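Local coordinates for N-acetylmuramoyl-L-alanine amidase amiD (Escherichia coli, PDB 3D2Y), which hydrolyses the bond between N-acetylmuramoyl residues and L-amino acids in certain cell-wall glycopeptides, using one catalytic zinc ion, at residues Leu203-Val214 with Gln223-Phe234; Arg192-Leu203 with Ala243-Ala251. All blocks are in the same frame, centred on the assembly; numbering follows the deposited sequence.

Both contacts lie in the helical C-terminal part of the chain, and both use helix 200-210. Leu203 belongs to both. Contact 1 sets this helix against helix 220-234. It is buried, and its chemistry is almost wholly apolar and aromatic. Contact 2 lies farther from the centre of the chain and is only partly buried. There the loop before helix 200-210 wraps the start of helix 245-258, mainly through backbone and side-chain hydrogen bonds. The two contacts touch: Phe230 of contact 1 packs on Thr247 of contact 2. Contact 1 comes near the zinc site through Ala229, while contact 2 is away from the annotated sites.

Contact 1 (Leu203-Val214 with Gln223-Phe234); sequences LLELLARYGYDV and QRRVIMAFQMHF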
loop_
_atom_site.group_PDB
_atom_site.type_symbol
_atom_site.label_atom_id
_atom_site.label_comp_id
_atom_site.label_asym_id
_atom_site.label_seq_id
_atom_site.Cartn_x
_atom_site.Cartn_y
_atom_site.Cartn_z
ATOM N N LEU A 203 0.589 -16.836 -13.685
ATOM C CA LEU A 203 0.073 -15.851 -12.728
ATOM C C LEU A 203 1.194 -15.001 -12.109
ATOM O O LEU A 203 1.074 -13.763 -12.008
ATOM C CB LEU A 203 -0.831 -16.526 -11.673
ATOM C CG LEU A 203 -1.410 -15.579 -10.603
ATOM C CD1 LEU A 203 -2.282 -14.401 -11.169
ATOM C CD2 LEU A 203 -2.151 -16.322 -9.483
ATOM N N LEU A 204 2.282 -15.636 -11.695
ATOM C CA LEU A 204 3.406 -14.886 -11.107
ATOM C C LEU A 204 4.056 -13.853 -12.044
ATOM O O LEU A 204 4.484 -12.780 -11.605
ATOM C CB LEU A 204 4.442 -15.821 -10.544
ATOM C CG LEU A 204 3.964 -16.663 -9.361
ATOM C CD1 LEU A 204 4.901 -17.823 -9.271
ATOM C CD2 LEU A 204 3.987 -15.866 -8.099
ATOM N N GLU A 205 4.125 -14.167 -13.328
ATOM C CA GLU A 205 4.583 -13.187 -14.278
ATOM C C GLU A 205 3.736 -11.921 -14.214
ATOM O O GLU A 205 4.277 -10.820 -14.123
ATOM C CB GLU A 205 4.637 -13.750 -15.705
ATOM C CG GLU A 205 4.970 -12.664 -16.730
ATOM C CD GLU A 205 4.878 -13.133 -18.175
ATOM O OE1 GLU A 205 5.041 -14.349 -18.440
ATOM O OE2 GLU A 205 4.650 -12.276 -19.050
ATOM N N LEU A 206 2.413 -12.084 -14.263
ATOM C CA LEU A 206 1.481 -10.969 -14.215
ATOM C C LEU A 206 1.667 -10.157 -12.907
ATOM O O LEU A 206 1.685 -8.933 -12.918
ATOM C CB LEU A 206 0.022 -11.471 -14.287
ATOM C CG LEU A 206 -0.374 -12.173 -15.608
ATOM C CD1 LEU A 206 -1.816 -12.622 -15.483
ATOM C CD2 LEU A 206 -0.221 -11.305 -16.875
ATOM N N LEU A 207 1.789 -10.857 -11.787
ATOM C CA LEU A 207 1.976 -10.173 -10.511
ATOM C C LEU A 207 3.284 -9.410 -10.460
ATOM O O LEU A 207 3.319 -8.249 -9.993
ATOM C CB LEU A 207 1.855 -11.159 -9.334
ATOM C CG LEU A 207 0.516 -11.887 -9.302
ATOM C CD1 LEU A 207 0.433 -12.700 -7.988
ATOM C CD2 LEU A 207 -0.680 -10.933 -9.459
ATOM N N ALA A 208 4.341 -10.027 -11.008
ATOM C CA ALA A 208 5.635 -9.374 -11.130
ATOM C C ALA A 208 5.475 -8.063 -11.867
ATOM O O ALA A 208 5.976 -7.030 -11.433
ATOM C CB ALA A 208 6.654 -10.278 -11.881
ATOM N N ARG A 209 4.794 -8.109 -13.011
ATOM C CA ARG A 209 4.672 -6.935 -13.852
ATOM C C ARG A 209 3.777 -5.862 -13.248
ATOM O O ARG A 209 4.014 -4.676 -13.486
ATOM C CB ARG A 209 4.170 -7.292 -15.250
ATOM C CG ARG A 209 5.096 -8.222 -16.089
ATOM C CD ARG A 209 6.411 -7.584 -16.585
ATOM N NE ARG A 209 7.373 -7.324 -15.513
ATOM C CZ ARG A 209 8.218 -8.220 -14.980
ATOM N NH1 ARG A 209 8.289 -9.466 -15.424
ATOM N NH2 ARG A 209 9.014 -7.850 -13.992
ATOM N N TYR A 210 2.767 -6.297 -12.496
ATOM C CA TYR A 210 1.894 -5.366 -11.764
ATOM C C TYR A 210 2.664 -4.654 -10.629
ATOM O O TYR A 210 2.402 -3.477 -10.348
ATOM C CB TYR A 210 0.568 -5.994 -11.273
ATOM C CG TYR A 210 -0.347 -4.927 -10.651
ATOM C CD1 TYR A 210 -1.006 -3.991 -11.458
ATOM C CD2 TYR A 210 -0.482 -4.801 -9.263
ATOM C CE1 TYR A 210 -1.820 -3.022 -10.897
ATOM C CE2 TYR A 210 -1.288 -3.766 -8.688
ATOM C CZ TYR A 210 -1.956 -2.914 -9.527
ATOM O OH TYR A 210 -2.719 -1.895 -8.994
ATOM N N GLY A 211 3.588 -5.379 -9.986
ATOM C CA GLY A 211 4.601 -4.745 -9.181
ATOM C C GLY A 211 5.205 -5.576 -8.090
ATOM O O GLY A 211 6.139 -5.115 -7.429
ATOM N N TYR A 212 4.702 -6.805 -7.932
ATOM C CA TYR A 212 5.107 -7.674 -6.826
ATOM C C TYR A 212 6.536 -8.191 -7.002
ATOM O O TYR A 212 6.950 -8.493 -8.078
ATOM C CB TYR A 212 4.094 -8.845 -6.591
ATOM C CG TYR A 212 2.774 -8.389 -6.007
ATOM C CD1 TYR A 212 2.472 -8.530 -4.623
ATOM C CD2 TYR A 212 1.837 -7.762 -6.828
ATOM C CE1 TYR A 212 1.236 -8.046 -4.128
ATOM C CE2 TYR A 212 0.656 -7.303 -6.378
ATOM C CZ TYR A 212 0.317 -7.455 -5.026
ATOM O OH TYR A 212 -0.885 -6.915 -4.608
ATOM N N ASP A 213 7.233 -8.410 -5.888
ATOM C CA ASP A 213 8.606 -8.904 -5.903
ATOM C C ASP A 213 8.523 -10.398 -6.218
ATOM O O ASP A 213 8.013 -11.171 -5.407
ATOM C CB ASP A 213 9.169 -8.723 -4.478
ATOM C CG ASP A 213 10.688 -8.893 -4.376
ATOM O OD1 ASP A 213 11.395 -8.916 -5.399
ATOM O OD2 ASP A 213 11.184 -8.966 -3.218
ATOM N N VAL A 214 8.974 -10.823 -7.394
ATOM C CA VAL A 214 8.971 -12.236 -7.744
ATOM C C VAL A 214 10.377 -12.550 -8.226
ATOM O O VAL A 214 10.848 -11.922 -9.153
ATOM C CB VAL A 214 7.938 -12.539 -8.869
ATOM C CG1 VAL A 214 8.083 -13.973 -9.405
ATOM C CG2 VAL A 214 6.522 -12.346 -8.386
ATOM N N GLN A 223 6.120 -18.636 -3.367
ATOM C CA GLN A 223 5.241 -18.309 -4.502
ATOM C C GLN A 223 3.829 -18.101 -3.978
ATOM O O GLN A 223 3.119 -17.221 -4.448
ATOM C CB GLN A 223 5.266 -19.428 -5.570
ATOM C CG GLN A 223 6.579 -19.563 -6.364
ATOM C CD GLN A 223 6.600 -20.771 -7.319
ATOM O OE1 GLN A 223 5.565 -21.338 -7.647
ATOM N NE2 GLN A 223 7.795 -21.165 -7.757
ATOM N N ARG A 224 3.448 -18.906 -2.972
ATOM C CA ARG A 224 2.174 -18.755 -2.241
ATOM C C ARG A 224 2.052 -17.405 -1.506
ATOM O O ARG A 224 1.011 -16.771 -1.567
ATOM C CB ARG A 224 1.928 -19.917 -1.262
ATOM C CG ARG A 224 1.412 -21.188 -1.904
ATOM C CD ARG A 224 0.784 -22.149 -0.875
ATOM N NE ARG A 224 1.742 -22.618 0.124
ATOM C CZ ARG A 224 2.600 -23.627 -0.053
ATOM N NH1 ARG A 224 2.655 -24.297 -1.200
ATOM N NH2 ARG A 224 3.418 -23.965 0.937
ATOM N N ARG A 225 3.107 -16.965 -0.825
ATOM C CA ARG A 225 3.062 -15.695 -0.129
ATOM C C ARG A 225 2.821 -14.543 -1.110
ATOM O O ARG A 225 2.065 -13.620 -0.804
ATOM C CB ARG A 225 4.331 -15.488 0.720
ATOM C CG ARG A 225 4.400 -16.361 1.991
ATOM C CD ARG A 225 4.213 -15.590 3.325
ATOM N NE ARG A 225 3.579 -14.267 3.173
ATOM C CZ ARG A 225 3.478 -13.313 4.106
ATOM N NH1 ARG A 225 3.973 -13.471 5.334
ATOM N NH2 ARG A 225 2.887 -12.166 3.776
ATOM N N VAL A 226 3.421 -14.601 -2.299
ATOM C CA VAL A 226 3.201 -13.509 -3.272
ATOM C C VAL A 226 1.717 -13.489 -3.685
ATOM O O VAL A 226 1.082 -12.438 -3.708
ATOM C CB VAL A 226 4.128 -13.616 -4.480
ATOM C CG1 VAL A 226 3.791 -12.551 -5.520
ATOM C CG2 VAL A 226 5.575 -13.452 -4.041
ATOM N N ILE A 227 1.160 -14.667 -3.969
ATOM C CA ILE A 227 -0.173 -14.742 -4.546
ATOM C C ILE A 227 -1.155 -14.373 -3.446
ATOM O O ILE A 227 -2.124 -13.640 -3.667
ATOM C CB ILE A 227 -0.456 -16.144 -5.131
ATOM C CG1 ILE A 227 0.337 -16.354 -6.452
ATOM C CG2 ILE A 227 -1.929 -16.271 -5.445
ATOM C CD1 ILE A 227 0.539 -17.846 -6.936
ATOM N N MET A 228 -0.855 -14.843 -2.246
ATOM C CA MET A 228 -1.635 -14.523 -1.059
ATOM C C MET A 228 -1.696 -13.000 -0.802
ATOM O O MET A 228 -2.779 -12.447 -0.556
ATOM C CB MET A 228 -1.044 -15.265 0.135
ATOM C CG MET A 228 -1.791 -15.127 1.441
ATOM S SD MET A 228 -0.922 -15.953 2.819
ATOM C CE MET A 228 -0.067 -17.335 2.043
ATOM N N ALA A 229 -0.535 -12.334 -0.843
ATOM C CA ALA A 229 -0.465 -10.877 -0.692
ATOM C C ALA A 229 -1.415 -10.148 -1.696
ATOM O O ALA A 229 -2.156 -9.222 -1.323
ATOM C CB ALA A 229 0.978 -10.399 -0.848
ATOM N N PHE A 230 -1.419 -10.616 -2.931
ATOM C CA PHE A 230 -2.222 -10.029 -3.999
ATOM C C PHE A 230 -3.730 -10.231 -3.701
ATOM O O PHE A 230 -4.570 -9.299 -3.857
ATOM C CB PHE A 230 -1.828 -10.664 -5.341
ATOM C CG PHE A 230 -2.667 -10.216 -6.494
ATOM C CD1 PHE A 230 -2.551 -8.922 -6.995
ATOM C CD2 PHE A 230 -3.567 -11.115 -7.121
ATOM C CE1 PHE A 230 -3.337 -8.500 -8.077
ATOM C CE2 PHE A 230 -4.370 -10.706 -8.200
ATOM C CZ PHE A 230 -4.249 -9.385 -8.671
ATOM N N GLN A 231 -4.048 -11.445 -3.246
ATOM C CA GLN A 231 -5.437 -11.818 -2.943
ATOM C C GLN A 231 -5.956 -11.065 -1.728
ATOM O O GLN A 231 -7.123 -10.627 -1.713
ATOM C CB GLN A 231 -5.583 -13.330 -2.746
ATOM C CG GLN A 231 -5.334 -14.131 -4.050
ATOM C CD GLN A 231 -5.170 -15.628 -3.824
ATOM O OE1 GLN A 231 -4.659 -16.057 -2.795
ATOM N NE2 GLN A 231 -5.548 -16.426 -4.819
ATOM N N MET A 232 -5.129 -10.939 -0.694
ATOM C CA MET A 232 -5.504 -10.138 0.488
ATOM C C MET A 232 -5.925 -8.725 0.119
ATOM O O MET A 232 -6.837 -8.188 0.735
ATOM C CB MET A 232 -4.407 -10.099 1.560
ATOM C CG MET A 232 -4.202 -11.404 2.291
ATOM S SD MET A 232 -3.119 -11.205 3.710
ATOM C CE MET A 232 -1.514 -11.026 2.968
ATOM N N HIS A 233 -5.309 -8.161 -0.928
ATOM C CA HIS A 233 -5.629 -6.815 -1.411
ATOM C C HIS A 233 -6.839 -6.844 -2.394
ATOM O O HIS A 233 -7.780 -6.041 -2.270
ATOM C CB HIS A 233 -4.351 -6.218 -2.045
ATOM C CG HIS A 233 -4.431 -4.760 -2.405
ATOM N ND1 HIS A 233 -3.316 -3.940 -2.437
ATOM C CD2 HIS A 233 -5.475 -3.992 -2.808
ATOM C CE1 HIS A 233 -3.678 -2.728 -2.830
ATOM N NE2 HIS A 233 -4.978 -2.743 -3.076
ATOM N N PHE A 234 -6.822 -7.769 -3.354
ATOM C CA PHE A 234 -7.673 -7.675 -4.530
ATOM C C PHE A 234 -8.681 -8.807 -4.681
ATOM O O PHE A 234 -9.576 -8.706 -5.527
ATOM C CB PHE A 234 -6.836 -7.554 -5.821
ATOM C CG PHE A 234 -6.033 -6.302 -5.920
ATOM C CD1 PHE A 234 -6.658 -5.102 -6.290
ATOM C CD2 PHE A 234 -4.647 -6.317 -5.694
ATOM C CE1 PHE A 234 -5.942 -3.934 -6.412
ATOM C CE2 PHE A 234 -3.917 -5.110 -5.802
ATOM C CZ PHE A 234 -4.576 -3.926 -6.187
#
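Tyr212 lies across the flank of helix 220-234 and touches it from CB to the hydroxyl. Its CG sits beside its own backbone N (chi1 -71°), which sends the ring along this flank. Tyr212 CB touches Val226 CG1 at 3.9 Å. On the ring, Tyr212 CE1 is 4.0 Å from Ala229 CB. Across the ring, Tyr212 CE2 is 3.6 Å from Phe230 CD1. The Tyr212 and Phe230 planes stand at 85°. At the tip, Tyr212 OH lies at the edge of the Phe230 ring, 3.5 Å from Phe230 CD1. Tyr212 OH is also in the plane of the Phe234 ring, 3.7 Å from Phe234 CE2. Asp153 binds the Tyr212 hydroxyl and, through its other carboxylate oxygen, His233 ND1.

This is helix-helix packing within a small C-terminal bundle. The axes of 203-210 and 223-234 cross at 61°, and helix 245-258 adds to the core by packing on Phe230. The side chain of Ala229 is about 8 Å from that of Lys159, the transition-state stabiliser.

Leu207 comes to Phe230 from helix 200-210. Leu207 CD2 sits over the centre of the Phe230 ring, 3.5 Å from the centroid, in a CH-pi contact. Leu207 CD1 turns to Ile227 CG1. Leu203 CD2 reaches the same Ile227 carbon. Next to Leu203, Leu204 CD1 rests on the aliphatic part of Gln223, 3.8 Å from Gln223 CG.

Contact 2 (Arg192-Leu203 with Ala243-Ala251); sequences RAPHTPVDTASL and ADAETQAIA
Arg192 bends at chi3 (-54°), while Gln248 stays extended, with CG anti to its backbone N (chi1 177°). These torsions bring the guanidinium to the amide oxygen. Arg192 NH1 bonds to Gln248 OE1 at 2.8 Å, in the guanidinium plane and nearly along the C=O axis. Arg192 NH2 adds a weak bond to the same oxygen. Ala245 CB lies over the guanidinium face, 3.5 Å above its plane.

Asp244 CG lies between its backbone N and carbonyl carbon (chi1 61°). From there Asp244 OD1 can cap helix 245-258, accepting from Thr247 N at 3.0 Å and from Thr247 OG1. The other oxygen, Asp244 OD2, takes His195 ND1 at 3.2 Å, from above the carboxylate plane.

The backbones join too. Pro197 and Asp244 form a single beta bridge, with Val198 N bonded to Ala243 O at 3.0 Å. Glu246 N reaches a lone pair of Pro194 O at 2.8 Å. Leu203 CD2 presses tightly on Ala243 CB, 3.5 Å away.

Arg235 forms salt bridges to both Asp244 and Glu246. With this arginine and the helix N-terminus nearby, the Asp244 carboxylate is probably stabilised in its charged form.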
loop_
_atom_site.group_PDB
_atom_site.type_symbol
_atom_site.label_atom_id
_atom_site.label_comp_id
_atom_site.label_asym_id
_atom_site.label_seq_id
_atom_site.Cartn_x
_atom_site.Cartn_y
_atom_site.Cartn_z
ATOM N N ARG A 192 -14.392 -19.349 -17.334
ATOM C CA ARG A 192 -13.975 -20.250 -16.272
ATOM C C ARG A 192 -14.759 -19.961 -15.004
ATOM O O ARG A 192 -15.215 -18.825 -14.802
ATOM C CB ARG A 192 -12.465 -20.141 -16.052
ATOM C CG ARG A 192 -11.649 -20.825 -17.130
ATOM C CD ARG A 192 -10.212 -20.376 -17.101
ATOM N NE ARG A 192 -10.121 -18.919 -17.183
ATOM C CZ ARG A 192 -9.011 -18.223 -17.007
ATOM N NH1 ARG A 192 -7.868 -18.836 -16.753
ATOM N NH2 ARG A 192 -9.046 -16.906 -17.106
ATOM N N ALA A 193 -14.967 -20.995 -14.174
ATOM C CA ALA A 193 -15.413 -20.792 -12.798
ATOM C C ALA A 193 -14.292 -20.026 -12.052
ATOM O O ALA A 193 -13.099 -20.249 -12.328
ATOM C CB ALA A 193 -15.682 -22.112 -12.108
ATOM N N PRO A 194 -14.661 -19.133 -11.104
ATOM C CA PRO A 194 -13.615 -18.324 -10.467
ATOM C C PRO A 194 -12.424 -19.133 -9.906
ATOM O O PRO A 194 -11.261 -18.719 -10.066
ATOM C CB PRO A 194 -14.369 -17.596 -9.338
ATOM C CG PRO A 194 -15.788 -17.551 -9.793
ATOM C CD PRO A 194 -16.004 -18.825 -10.568
ATOM N N HIS A 195 -12.718 -20.255 -9.254
ATOM C CA HIS A 195 -11.690 -21.091 -8.623
ATOM C C HIS A 195 -11.063 -22.172 -9.527
ATOM O O HIS A 195 -10.384 -23.068 -9.029
ATOM C CB HIS A 195 -12.223 -21.729 -7.338
ATOM C CG HIS A 195 -12.747 -20.744 -6.337
ATOM N ND1 HIS A 195 -12.198 -19.491 -6.157
ATOM C CD2 HIS A 195 -13.772 -20.834 -5.459
ATOM C CE1 HIS A 195 -12.865 -18.851 -5.209
ATOM N NE2 HIS A 195 -13.826 -19.644 -4.772
ATOM N N THR A 196 -11.279 -22.086 -10.840
ATOM C CA THR A 196 -10.605 -22.974 -11.786
ATOM C C THR A 196 -9.089 -22.772 -11.624
ATOM O O THR A 196 -8.624 -21.639 -11.730
ATOM C CB THR A 196 -11.029 -22.667 -13.250
ATOM O OG1 THR A 196 -12.451 -22.801 -13.384
ATOM C CG2 THR A 196 -10.323 -23.598 -14.251
ATOM N N PRO A 197 -8.328 -23.860 -11.353
ATOM C CA PRO A 197 -6.862 -23.795 -11.193
ATOM C C PRO A 197 -6.158 -23.287 -12.444
ATOM O O PRO A 197 -6.447 -23.748 -13.553
ATOM C CB PRO A 197 -6.467 -25.252 -10.936
ATOM C CG PRO A 197 -7.694 -25.888 -10.391
ATOM C CD PRO A 197 -8.821 -25.240 -11.161
ATOM N N VAL A 198 -5.245 -22.331 -12.256
ATOM C CA VAL A 198 -4.479 -21.736 -13.336
ATOM C C VAL A 198 -2.988 -22.013 -13.122
ATOM O O VAL A 198 -2.550 -22.271 -12.010
ATOM C CB VAL A 198 -4.798 -20.208 -13.414
ATOM C CG1 VAL A 198 -3.593 -19.371 -13.821
ATOM C CG2 VAL A 198 -5.981 -19.962 -14.325
ATOM N N ASP A 199 -2.209 -21.959 -14.198
ATOM C CA ASP A 199 -0.779 -22.198 -14.151
ATOM C C ASP A 199 -0.060 -21.171 -13.227
ATOM O O ASP A 199 -0.114 -19.968 -13.479
ATOM C CB ASP A 199 -0.224 -22.095 -15.561
ATOM C CG ASP A 199 1.234 -22.325 -15.588
ATOM O OD1 ASP A 199 1.981 -21.344 -15.738
ATOM O OD2 ASP A 199 1.639 -23.487 -15.372
ATOM N N THR A 200 0.608 -21.647 -12.179
ATOM C CA THR A 200 1.234 -20.733 -11.204
ATOM C C THR A 200 2.232 -19.788 -11.873
ATOM O O THR A 200 2.196 -18.590 -11.634
ATOM C CB THR A 200 1.857 -21.502 -10.011
ATOM O OG1 THR A 200 0.841 -22.285 -9.395
ATOM C CG2 THR A 200 2.423 -20.578 -8.959
ATOM N N ALA A 201 3.131 -20.313 -12.697
ATOM C CA ALA A 201 4.151 -19.459 -13.300
ATOM C C ALA A 201 3.559 -18.257 -14.072
ATOM O O ALA A 201 4.069 -17.133 -13.996
ATOM C CB ALA A 201 5.063 -20.269 -14.170
ATOM N N SER A 202 2.491 -18.518 -14.816
ATOM C CA SER A 202 1.839 -17.518 -15.652
ATOM C C SER A 202 1.247 -16.435 -14.761
ATOM O O SER A 202 1.372 -15.267 -15.059
ATOM C CB SER A 202 0.711 -18.178 -16.474
ATOM O OG SER A 202 1.241 -19.042 -17.461
ATOM N N LEU A 203 0.589 -16.836 -13.685
ATOM C CA LEU A 203 0.073 -15.851 -12.728
ATOM C C LEU A 203 1.194 -15.001 -12.109
ATOM O O LEU A 203 1.074 -13.763 -12.008
ATOM C CB LEU A 203 -0.831 -16.526 -11.673
ATOM C CG LEU A 203 -1.410 -15.579 -10.603
ATOM C CD1 LEU A 203 -2.282 -14.401 -11.169
ATOM C CD2 LEU A 203 -2.151 -16.322 -9.483
ATOM N N ALA A 243 -3.133 -20.271 -7.372
ATOM C CA ALA A 243 -3.460 -19.584 -8.595
ATOM C C ALA A 243 -4.768 -20.099 -9.157
ATOM O O ALA A 243 -4.899 -21.304 -9.435
ATOM C CB ALA A 243 -2.344 -19.772 -9.598
ATOM N N ASP A 244 -5.741 -19.204 -9.312
ATOM C CA ASP A 244 -7.005 -19.591 -9.964
ATOM C C ASP A 244 -7.413 -18.562 -11.011
ATOM O O ASP A 244 -6.721 -17.558 -11.210
ATOM C CB ASP A 244 -8.136 -19.875 -8.936
ATOM C CG ASP A 244 -8.502 -18.668 -8.058
ATOM O OD1 ASP A 244 -8.118 -17.512 -8.342
ATOM O OD2 ASP A 244 -9.225 -18.888 -7.044
ATOM N N ALA A 245 -8.528 -18.816 -11.676
ATOM C CA ALA A 245 -8.947 -18.034 -12.838
ATOM C C ALA A 245 -9.373 -16.631 -12.425
ATOM O O ALA A 245 -9.091 -15.672 -13.145
ATOM C CB ALA A 245 -10.071 -18.734 -13.584
ATOM N N GLU A 246 -10.034 -16.516 -11.277
ATOM C CA GLU A 246 -10.477 -15.205 -10.779
ATOM C C GLU A 246 -9.288 -14.291 -10.438
ATOM O O GLU A 246 -9.242 -13.097 -10.851
ATOM C CB GLU A 246 -11.388 -15.358 -9.556
ATOM C CG GLU A 246 -11.842 -14.012 -8.981
ATOM C CD GLU A 246 -12.829 -14.155 -7.835
ATOM O OE1 GLU A 246 -13.603 -13.210 -7.609
ATOM O OE2 GLU A 246 -12.838 -15.210 -7.180
ATOM N N THR A 247 -8.324 -14.854 -9.695
ATOM C CA THR A 247 -7.083 -14.166 -9.362
ATOM C C THR A 247 -6.325 -13.666 -10.624
ATOM O O THR A 247 -5.939 -12.485 -10.696
ATOM C CB THR A 247 -6.134 -15.042 -8.489
ATOM O OG1 THR A 247 -6.821 -15.459 -7.312
ATOM C CG2 THR A 247 -4.944 -14.254 -8.043
ATOM N N GLN A 248 -6.129 -14.561 -11.595
ATOM C CA GLN A 248 -5.540 -14.209 -12.858
ATOM C C GLN A 248 -6.320 -13.093 -13.587
ATOM O O GLN A 248 -5.710 -12.152 -14.096
ATOM C CB GLN A 248 -5.431 -15.444 -13.761
ATOM C CG GLN A 248 -4.879 -15.115 -15.124
ATOM C CD GLN A 248 -4.834 -16.288 -16.084
ATOM O OE1 GLN A 248 -5.787 -17.063 -16.202
ATOM N NE2 GLN A 248 -3.719 -16.396 -16.812
ATOM N N ALA A 249 -7.649 -13.201 -13.657
ATOM C CA ALA A 249 -8.482 -12.217 -14.372
ATOM C C ALA A 249 -8.374 -10.827 -13.749
ATOM O O ALA A 249 -8.343 -9.813 -14.456
ATOM C CB ALA A 249 -9.928 -12.655 -14.410
ATOM N N ILE A 250 -8.285 -10.795 -12.427
ATOM C CA ILE A 250 -8.124 -9.543 -11.682
ATOM C C ILE A 250 -6.798 -8.891 -12.032
ATOM O O ILE A 250 -6.756 -7.683 -12.355
ATOM C CB ILE A 250 -8.301 -9.798 -10.166
ATOM C CG1 ILE A 250 -9.801 -10.093 -9.881
ATOM C CG2 ILE A 250 -7.786 -8.610 -9.327
ATOM C CD1 ILE A 250 -10.062 -10.623 -8.455
ATOM N N ALA A 251 -5.730 -9.702 -12.010
ATOM C CA ALA A 251 -4.384 -9.268 -12.372
ATOM C C ALA A 251 -4.379 -8.736 -13.798
ATOM O O ALA A 251 -3.798 -7.684 -14.051
ATOM C CB ALA A 251 -3.389 -10.434 -12.240
HETATM O O HOH W 1 -0.783 -22.107 -7.383
#